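Local coordinates for protein ribosomal large subunit pseudouridine synthase D (Escherichia coli, PDB 1PRZ) that isomerises specific uridines of 23S ribosomal RNA to pseudouridine, acting as a site-specific synthase of the RluA family, at residues D67-M72 with F200-L205; Y97-I102 with H171-D176; E113-H118 with K132-H137. All blocks are in the same frame, centred on the assembly; numbering follows the deposited sequence.

Interaction 1 of 3, residues D67-M72 with F200-L205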
loop_
_atom_site.group_PDB
_atom_site.type_symbol
_atom_site.label_atom_id
_atom_site.label_comp_id
_atom_site.label_asym_id
_atom_site.label_seq_id
_atom_site.Cartn_x
_atom_site.Cartn_y
_atom_site.Cartn_z
ATOM N N ASP A 67 -7.873 1.838 2.039
ATOM C CA ASP A 67 -7.648 0.624 2.772
ATOM C C ASP A 67 -6.286 -0.042 2.579
ATOM O O ASP A 67 -6.140 -1.273 2.744
ATOM C CB ASP A 67 -8.791 -0.363 2.487
ATOM C CG ASP A 67 -10.117 0.056 3.165
ATOM O OD1 ASP A 67 -10.084 0.754 4.213
ATOM O OD2 ASP A 67 -11.193 -0.341 2.654
ATOM N N THR A 68 -5.307 0.761 2.162
ATOM C CA THR A 68 -3.945 0.280 2.099
ATOM C C THR A 68 -3.292 0.935 3.337
ATOM O O THR A 68 -3.515 2.126 3.621
ATOM C CB THR A 68 -3.212 0.731 0.840
ATOM O OG1 THR A 68 -3.780 0.067 -0.295
ATOM C CG2 THR A 68 -1.709 0.341 0.953
ATOM N N THR A 69 -2.494 0.177 4.078
ATOM C CA THR A 69 -1.868 0.702 5.290
ATOM C C THR A 69 -0.406 1.089 5.066
ATOM O O THR A 69 0.215 0.635 4.102
ATOM C CB THR A 69 -1.886 -0.351 6.384
ATOM O OG1 THR A 69 -1.389 -1.591 5.841
ATOM C CG2 THR A 69 -3.333 -0.590 6.886
ATOM N N GLY A 70 0.164 1.885 5.960
ATOM C CA GLY A 70 1.572 2.176 5.773
ATOM C C GLY A 70 2.126 3.574 5.614
ATOM O O GLY A 70 1.409 4.589 5.714
ATOM N N LEU A 71 3.415 3.602 5.266
ATOM C CA LEU A 71 4.171 4.853 5.189
ATOM C C LEU A 71 3.845 5.814 4.079
ATOM O O LEU A 71 3.632 5.427 2.922
ATOM C CB LEU A 71 5.692 4.556 5.157
ATOM C CG LEU A 71 6.189 3.668 6.312
ATOM C CD1 LEU A 71 7.644 3.174 6.018
ATOM C CD2 LEU A 71 6.123 4.454 7.651
HETATM N N MSE A 72 3.853 7.090 4.457
HETATM C CA MSE A 72 3.651 8.192 3.542
HETATM C C MSE A 72 4.510 9.335 4.085
HETATM O O MSE A 72 4.621 9.489 5.326
HETATM C CB MSE A 72 2.205 8.663 3.550
HETATM C CG MSE A 72 1.261 7.941 2.664
HETATM SE SE MSE A 72 -0.495 8.648 3.103
HETATM C CE MSE A 72 -0.204 10.544 2.669
ATOM N N PHE A 200 -11.071 -11.225 6.044
ATOM C CA PHE A 200 -10.053 -10.218 5.652
ATOM C C PHE A 200 -10.663 -9.357 4.544
ATOM O O PHE A 200 -10.726 -9.768 3.405
ATOM C CB PHE A 200 -8.773 -10.916 5.165
ATOM C CG PHE A 200 -7.572 -10.026 5.196
ATOM C CD1 PHE A 200 -6.847 -9.848 6.373
ATOM C CD2 PHE A 200 -7.235 -9.277 4.071
ATOM C CE1 PHE A 200 -5.802 -8.927 6.429
ATOM C CE2 PHE A 200 -6.208 -8.361 4.109
ATOM C CZ PHE A 200 -5.484 -8.177 5.287
ATOM N N ASP A 201 -11.115 -8.156 4.878
ATOM C CA ASP A 201 -11.830 -7.337 3.888
ATOM C C ASP A 201 -11.207 -6.065 3.305
ATOM O O ASP A 201 -11.891 -5.040 3.148
ATOM C CB ASP A 201 -13.225 -6.995 4.444
ATOM C CG ASP A 201 -13.161 -6.068 5.633
ATOM O OD1 ASP A 201 -12.136 -6.031 6.349
ATOM O OD2 ASP A 201 -14.160 -5.366 5.882
ATOM N N ARG A 202 -9.915 -6.134 3.002
ATOM C CA ARG A 202 -9.228 -5.036 2.341
ATOM C C ARG A 202 -8.095 -5.699 1.566
ATOM O O ARG A 202 -7.726 -6.835 1.891
ATOM C CB ARG A 202 -8.631 -4.061 3.344
ATOM C CG ARG A 202 -7.392 -4.578 4.137
ATOM C CD ARG A 202 -6.899 -3.532 5.179
ATOM N NE ARG A 202 -5.645 -3.913 5.831
ATOM C CZ ARG A 202 -4.422 -3.667 5.330
ATOM N NH1 ARG A 202 -3.338 -4.069 5.994
ATOM N NH2 ARG A 202 -4.271 -3.014 4.176
ATOM N N GLN A 203 -7.558 -5.010 0.556
ATOM C CA GLN A 203 -6.397 -5.513 -0.186
ATOM C C GLN A 203 -5.345 -5.861 0.886
ATOM O O GLN A 203 -5.090 -5.041 1.784
ATOM C CB GLN A 203 -5.667 -4.435 -0.998
ATOM C CG GLN A 203 -6.414 -3.437 -1.824
ATOM C CD GLN A 203 -7.151 -2.384 -1.044
ATOM O OE1 GLN A 203 -6.654 -1.285 -0.704
ATOM N NE2 GLN A 203 -8.353 -2.700 -0.786
ATOM N N ALA A 204 -4.718 -7.031 0.777
ATOM C CA ALA A 204 -3.644 -7.412 1.721
ATOM C C ALA A 204 -2.409 -6.668 1.189
ATOM O O ALA A 204 -1.545 -7.258 0.541
ATOM C CB ALA A 204 -3.409 -8.925 1.679
ATOM N N LEU A 205 -2.347 -5.376 1.451
ATOM C CA LEU A 205 -1.261 -4.549 0.938
ATOM C C LEU A 205 -0.824 -3.543 2.007
ATOM O O LEU A 205 -1.673 -2.881 2.621
ATOM C CB LEU A 205 -1.751 -3.801 -0.320
ATOM C CG LEU A 205 -0.744 -2.885 -1.012
ATOM C CD1 LEU A 205 0.468 -3.695 -1.474
ATOM C CD2 LEU A 205 -1.406 -2.240 -2.221
HETATM O O HOH W 1 -8.490 1.269 -0.565
HETATM O O HOH W 2 -11.801 -2.627 1.547
#
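Arg202 and Gln203 reach across to Asp67, Thr68 and Thr69 in the core of the pseudouridine synthase fold, where the loop that follows the probable catalytic residue Asp65 is held against the start of strand 205-213. The contact illustrates how side chains can bind a loop through its backbone. Among the charged and polar bonds, the Arg202 guanidinium leads: NH2 donates to Asp67 O at 2.9 Å and also to Leu205 O at 3.0 Å, the latter in the guanidinium plane, so one nitrogen ties both segments together. NE forms a salt bridge with Asp230 of helix 229-244, and NH1 adds a weak bond to Thr69 OG1, whose stronger partner is His206. The side chain runs extended from CG to NE, which carries the guanidinium past Asp67 to Thr69. Replacing Arg202 with a leucine would probably leave Asp67 O and Leu205 O without this shared donor and Asp230 without this salt bridge. Van der Waals contact accompanies these bonds: Thr69 CG2 sits over one guanidinium face, 3.5 Å above the plane and offset toward its rim, while Thr68 CG2 packs 3.9 Å from Leu205 CG. Water plays a further part, one molecule bridging Asp67 N to Gln203 OE1 and another joining Asp67 OD2 to Asp201 O, while Asp67 OD1 accepts a hydrogen bond from Asp27 N. Gln203 bends at its second torsion (chi2 72°), bringing its amide back to Thr68, whose OG1 donates to OE1 at 3.2 Å, in the carbonyl plane and on a lone pair.

Interaction 2 of 3, residues Y97-I102 with H171-D176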
loop_
_atom_site.group_PDB
_atom_site.type_symbol
_atom_site.label_atom_id
_atom_site.label_comp_id
_atom_site.label_asym_id
_atom_site.label_seq_id
_atom_site.Cartn_x
_atom_site.Cartn_y
_atom_site.Cartn_z
ATOM N N TYR A 97 6.558 -2.400 -0.555
ATOM C CA TYR A 97 5.300 -2.909 -0.028
ATOM C C TYR A 97 5.372 -4.372 0.273
ATOM O O TYR A 97 6.155 -5.078 -0.347
ATOM C CB TYR A 97 4.193 -2.782 -1.060
ATOM C CG TYR A 97 3.718 -1.398 -1.299
ATOM C CD1 TYR A 97 2.503 -0.984 -0.765
ATOM C CD2 TYR A 97 4.456 -0.499 -2.093
ATOM C CE1 TYR A 97 2.006 0.297 -1.017
ATOM C CE2 TYR A 97 3.962 0.795 -2.345
ATOM C CZ TYR A 97 2.736 1.166 -1.805
ATOM O OH TYR A 97 2.164 2.390 -2.077
ATOM N N GLU A 98 4.575 -4.805 1.246
ATOM C CA GLU A 98 4.436 -6.226 1.538
ATOM C C GLU A 98 2.967 -6.517 1.154
ATOM O O GLU A 98 2.074 -5.711 1.424
ATOM C CB GLU A 98 4.637 -6.540 3.010
ATOM C CG GLU A 98 4.467 -8.008 3.250
ATOM C CD GLU A 98 5.521 -8.587 4.160
ATOM O OE1 GLU A 98 6.738 -8.299 3.977
ATOM O OE2 GLU A 98 5.121 -9.358 5.061
ATOM N N ALA A 99 2.730 -7.669 0.538
ATOM C CA ALA A 99 1.397 -8.005 0.090
ATOM C C ALA A 99 1.206 -9.497 0.145
ATOM O O ALA A 99 2.172 -10.264 0.165
ATOM C CB ALA A 99 1.201 -7.537 -1.378
ATOM N N VAL A 100 -0.059 -9.897 0.149
ATOM C CA VAL A 100 -0.383 -11.309 0.097
ATOM C C VAL A 100 -1.278 -11.445 -1.121
ATOM O O VAL A 100 -2.317 -10.777 -1.215
ATOM C CB VAL A 100 -1.126 -11.803 1.340
ATOM C CG1 VAL A 100 -1.442 -13.280 1.147
ATOM C CG2 VAL A 100 -0.234 -11.592 2.617
ATOM N N ALA A 101 -0.841 -12.263 -2.082
ATOM C CA ALA A 101 -1.593 -12.457 -3.319
ATOM C C ALA A 101 -2.219 -13.853 -3.396
ATOM O O ALA A 101 -1.727 -14.817 -2.796
ATOM C CB ALA A 101 -0.688 -12.222 -4.526
ATOM N N ILE A 102 -3.310 -13.963 -4.137
ATOM C CA ILE A 102 -3.954 -15.256 -4.251
ATOM C C ILE A 102 -3.169 -16.090 -5.238
ATOM O O ILE A 102 -2.574 -15.577 -6.203
ATOM C CB ILE A 102 -5.433 -15.159 -4.761
ATOM C CG1 ILE A 102 -5.430 -14.721 -6.224
ATOM C CG2 ILE A 102 -6.253 -14.209 -3.867
ATOM C CD1 ILE A 102 -6.570 -15.297 -7.057
ATOM N N HIS A 171 -2.768 -12.901 -10.235
ATOM C CA HIS A 171 -2.604 -13.026 -8.806
ATOM C C HIS A 171 -3.076 -11.792 -8.048
ATOM O O HIS A 171 -2.252 -11.096 -7.438
ATOM C CB HIS A 171 -1.125 -13.305 -8.514
ATOM C CG HIS A 171 -0.631 -14.563 -9.156
ATOM N ND1 HIS A 171 -0.978 -15.815 -8.683
ATOM C CD2 HIS A 171 0.103 -14.775 -10.278
ATOM C CE1 HIS A 171 -0.485 -16.744 -9.487
ATOM N NE2 HIS A 171 0.174 -16.138 -10.464
ATOM N N PRO A 172 -4.399 -11.488 -8.090
ATOM C CA PRO A 172 -4.862 -10.299 -7.346
ATOM C C PRO A 172 -4.611 -10.479 -5.837
ATOM O O PRO A 172 -4.410 -11.573 -5.344
ATOM C CB PRO A 172 -6.350 -10.204 -7.700
ATOM C CG PRO A 172 -6.744 -11.670 -8.056
ATOM C CD PRO A 172 -5.520 -12.180 -8.779
ATOM N N LEU A 173 -4.598 -9.384 -5.111
ATOM C CA LEU A 173 -4.339 -9.463 -3.695
ATOM C C LEU A 173 -5.533 -10.017 -2.948
ATOM O O LEU A 173 -6.664 -9.773 -3.345
ATOM C CB LEU A 173 -3.993 -8.068 -3.170
ATOM C CG LEU A 173 -2.819 -7.427 -3.927
ATOM C CD1 LEU A 173 -2.345 -6.129 -3.205
ATOM C CD2 LEU A 173 -1.662 -8.406 -3.974
ATOM N N VAL A 174 -5.251 -10.763 -1.884
ATOM C CA VAL A 174 -6.258 -11.313 -0.979
ATOM C C VAL A 174 -7.047 -10.114 -0.413
ATOM O O VAL A 174 -6.466 -9.082 -0.057
ATOM C CB VAL A 174 -5.576 -12.043 0.209
ATOM C CG1 VAL A 174 -6.584 -12.386 1.304
ATOM C CG2 VAL A 174 -4.873 -13.305 -0.285
ATOM N N GLY A 175 -8.373 -10.263 -0.350
ATOM C CA GLY A 175 -9.234 -9.238 0.219
ATOM C C GLY A 175 -9.553 -8.001 -0.606
ATOM O O GLY A 175 -10.302 -7.135 -0.149
ATOM N N ASP A 176 -8.989 -7.913 -1.807
ATOM C CA ASP A 176 -9.192 -6.763 -2.675
ATOM C C ASP A 176 -10.662 -6.805 -3.110
ATOM O O ASP A 176 -11.044 -7.685 -3.872
ATOM C CB ASP A 176 -8.300 -6.871 -3.909
ATOM C CG ASP A 176 -8.170 -5.555 -4.652
ATOM O OD1 ASP A 176 -9.222 -4.865 -4.845
ATOM O OD2 ASP A 176 -7.014 -5.215 -5.032
#
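The imidazole of His171 meets Ile102 with its edge: ND1 donates to Ile102 O at 3.0 Å, and this oxygen lies exactly in the ring plane. The donor nitrogen is also in the plane of the carbonyl it binds, and the N-H points at the oxygen with an angle of 158°. Next to it the Pro172 ring offers CD and CG to Ile102, whose CG1 comes within 3.6 Å of Pro172 CD, the two side chains crossing at a slant. With CG1 between its backbone N and carbonyl carbon (chi1 69°), Ile102 can set CG1 and CD1 against the proline and CG2 against Val174 CG2. The backbones meet in a single beta bridge, Ala101 with Leu173, by which a loop without regular structure clips onto the end of strand 94-102 in the central antiparallel sheet of the synthase fold. Ile102 N donates to Pro172 O at 2.9 Å and Val174 N to Val100 O at 3.0 Å, and Leu173 opens a type II turn that ends at Asp176. Val100 runs alongside Val174 in the same direction, its CG1 3.7 Å from Val174 CG2. Leu173 CD2 touches the methyls of both Ala99 and Ala101, 4.0 Å from each CB.

Interaction 3 of 3, residues E113-H118 with K132-H137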
loop_
_atom_site.group_PDB
_atom_site.type_symbol
_atom_site.label_atom_id
_atom_site.label_comp_id
_atom_site.label_asym_id
_atom_site.label_seq_id
_atom_site.Cartn_x
_atom_site.Cartn_y
_atom_site.Cartn_z
ATOM N N GLU A 113 3.628 -2.697 -17.663
ATOM C CA GLU A 113 2.454 -2.552 -18.532
ATOM C C GLU A 113 1.758 -1.254 -18.154
ATOM O O GLU A 113 1.516 -1.008 -16.970
ATOM C CB GLU A 113 1.500 -3.717 -18.306
ATOM C CG GLU A 113 2.137 -5.105 -18.431
ATOM C CD GLU A 113 2.397 -5.524 -19.869
ATOM O OE1 GLU A 113 2.001 -4.776 -20.800
ATOM O OE2 GLU A 113 2.995 -6.607 -20.074
ATOM N N PRO A 114 1.403 -0.411 -19.146
ATOM C CA PRO A 114 0.736 0.874 -18.879
ATOM C C PRO A 114 -0.636 0.709 -18.208
ATOM O O PRO A 114 -1.285 -0.327 -18.321
ATOM C CB PRO A 114 0.628 1.521 -20.268
ATOM C CG PRO A 114 1.648 0.784 -21.099
ATOM C CD PRO A 114 1.540 -0.631 -20.592
ATOM N N ILE A 115 -1.050 1.748 -17.504
ATOM C CA ILE A 115 -2.318 1.736 -16.800
ATOM C C ILE A 115 -3.214 2.958 -17.079
ATOM O O ILE A 115 -2.767 4.110 -17.106
ATOM C CB ILE A 115 -2.087 1.670 -15.268
ATOM C CG1 ILE A 115 -1.283 0.418 -14.905
ATOM C CG2 ILE A 115 -3.421 1.648 -14.541
ATOM C CD1 ILE A 115 -0.894 0.363 -13.454
ATOM N N SER A 116 -4.498 2.685 -17.257
ATOM C CA SER A 116 -5.461 3.751 -17.469
ATOM C C SER A 116 -6.785 3.312 -16.842
ATOM O O SER A 116 -6.910 2.194 -16.337
ATOM C CB SER A 116 -5.607 4.037 -18.973
ATOM O OG SER A 116 -5.775 2.849 -19.732
ATOM N N ARG A 117 -7.770 4.199 -16.862
ATOM C CA ARG A 117 -9.060 3.861 -16.291
ATOM C C ARG A 117 -9.752 2.755 -17.050
ATOM O O ARG A 117 -9.706 2.702 -18.270
ATOM C CB ARG A 117 -9.962 5.102 -16.264
ATOM C CG ARG A 117 -9.402 6.195 -15.380
ATOM C CD ARG A 117 -10.463 7.102 -14.878
ATOM N NE ARG A 117 -11.614 6.404 -14.301
ATOM C CZ ARG A 117 -12.618 7.055 -13.715
ATOM N NH1 ARG A 117 -12.567 8.382 -13.643
ATOM N NH2 ARG A 117 -13.668 6.405 -13.231
ATOM N N HIS A 118 -10.379 1.841 -16.330
ATOM C CA HIS A 118 -11.131 0.809 -17.010
ATOM C C HIS A 118 -12.230 1.637 -17.714
ATOM O O HIS A 118 -12.843 2.527 -17.112
ATOM C CB HIS A 118 -11.731 -0.144 -15.992
ATOM C CG HIS A 118 -12.353 -1.358 -16.601
ATOM N ND1 HIS A 118 -13.349 -1.286 -17.555
ATOM C CD2 HIS A 118 -12.134 -2.675 -16.379
ATOM C CE1 HIS A 118 -13.717 -2.511 -17.894
ATOM N NE2 HIS A 118 -12.994 -3.371 -17.194
ATOM N N LYS A 132 -0.797 5.136 -18.924
ATOM C CA LYS A 132 0.414 5.764 -18.409
ATOM C C LYS A 132 1.439 4.639 -18.080
ATOM O O LYS A 132 1.096 3.661 -17.392
ATOM C CB LYS A 132 0.098 6.546 -17.120
ATOM C CG LYS A 132 -1.047 7.572 -17.161
ATOM C CD LYS A 132 -1.184 8.283 -15.780
ATOM C CE LYS A 132 -2.132 9.513 -15.776
ATOM N NZ LYS A 132 -3.595 9.181 -15.935
ATOM N N PRO A 133 2.699 4.754 -18.572
ATOM C CA PRO A 133 3.662 3.688 -18.254
ATOM C C PRO A 133 3.705 3.358 -16.770
ATOM O O PRO A 133 3.681 4.241 -15.917
ATOM C CB PRO A 133 5.015 4.241 -18.779
ATOM C CG PRO A 133 4.776 5.770 -18.933
ATOM C CD PRO A 133 3.319 5.775 -19.438
ATOM N N ALA A 134 3.778 2.071 -16.464
ATOM C CA ALA A 134 3.817 1.654 -15.070
ATOM C C ALA A 134 4.719 0.433 -14.942
ATOM O O ALA A 134 4.669 -0.495 -15.752
ATOM C CB ALA A 134 2.414 1.340 -14.581
ATOM N N VAL A 135 5.546 0.442 -13.909
ATOM C CA VAL A 135 6.484 -0.641 -13.683
ATOM C C VAL A 135 6.452 -0.986 -12.193
ATOM O O VAL A 135 6.632 -0.109 -11.331
ATOM C CB VAL A 135 7.936 -0.210 -14.077
ATOM C CG1 VAL A 135 8.922 -1.356 -13.813
ATOM C CG2 VAL A 135 8.003 0.177 -15.564
ATOM N N THR A 136 6.197 -2.265 -11.913
ATOM C CA THR A 136 6.159 -2.784 -10.556
ATOM C C THR A 136 7.102 -3.968 -10.480
ATOM O O THR A 136 7.029 -4.866 -11.313
ATOM C CB THR A 136 4.768 -3.326 -10.178
ATOM O OG1 THR A 136 3.811 -2.271 -10.233
ATOM C CG2 THR A 136 4.809 -3.938 -8.754
ATOM N N HIS A 137 7.970 -3.976 -9.479
ATOM C CA HIS A 137 8.915 -5.091 -9.303
ATOM C C HIS A 137 8.438 -5.877 -8.101
ATOM O O HIS A 137 8.037 -5.270 -7.103
ATOM C CB HIS A 137 10.338 -4.575 -9.018
ATOM C CG HIS A 137 10.887 -3.716 -10.113
ATOM N ND1 HIS A 137 11.071 -4.190 -11.392
ATOM C CD2 HIS A 137 11.210 -2.399 -10.141
ATOM C CE1 HIS A 137 11.479 -3.199 -12.171
ATOM N NE2 HIS A 137 11.573 -2.104 -11.439
#
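Ile115 and Ala134 meet flank to methyl: Ala134 CB lies against the side of the Ile115 CG1-CD1 bond, 3.6 Å from CD1. Ile115 CG1 stands anti to its own carbonyl carbon (chi1 -59°), which lays the CG1-CD1 bond alongside the alanine methyl. Ala134 points its CB toward the facing segment, where it also lies 3.5 Å from Glu113 O. Lys132 behaves differently: only the root of its side chain takes part, CB and CG passing beside Ile115 O, and the long chain continues to the solvent-exposed side. Pro114 presents its CB and CA to Lys132 O, with a CA-H...O contact of 3.2 Å from Pro114 CA. The backbones of Ile115 and Lys132 form an antiparallel hydrogen-bonded pair, Ile115 N donating to Lys132 O at 2.9 Å and Lys132 N to Ile115 O at the same length. A weaker bond runs from Glu113 N to Ala134 O. The contact thus joins the end of strand 109-117 to the lead-in of strand 135-143, its neighbour in the seven-stranded sheet; strand 125-127 flanks 109-117 on its other side, and Gln161, Val164 and His165 of helix 161-168 pack on Ile115.

In the fold
From the N terminus, residues 67-72 come first, after the probable active-site Asp65, and wait until 200-205 to close the longest loop, interaction 1, which joins the lead-in of strand 71-75, in the three-stranded sheet, to the start of strand 205-213 in the seven-stranded sheet. Within that span interaction 2 is closed by 171-176, fixing the loop after helix 161-168 to strand 94-102 of the latter sheet, and inside it lies the excursion between 113-118 and 132-137 that interaction 3 closes. The loops nest without crossing. Interactions 1 and 2 touch: Ala204 N lies 2.8 Å from Val174 O, a probable hydrogen bond. Interaction 3 lies apart, its centre about 17 Å from that of interaction 2.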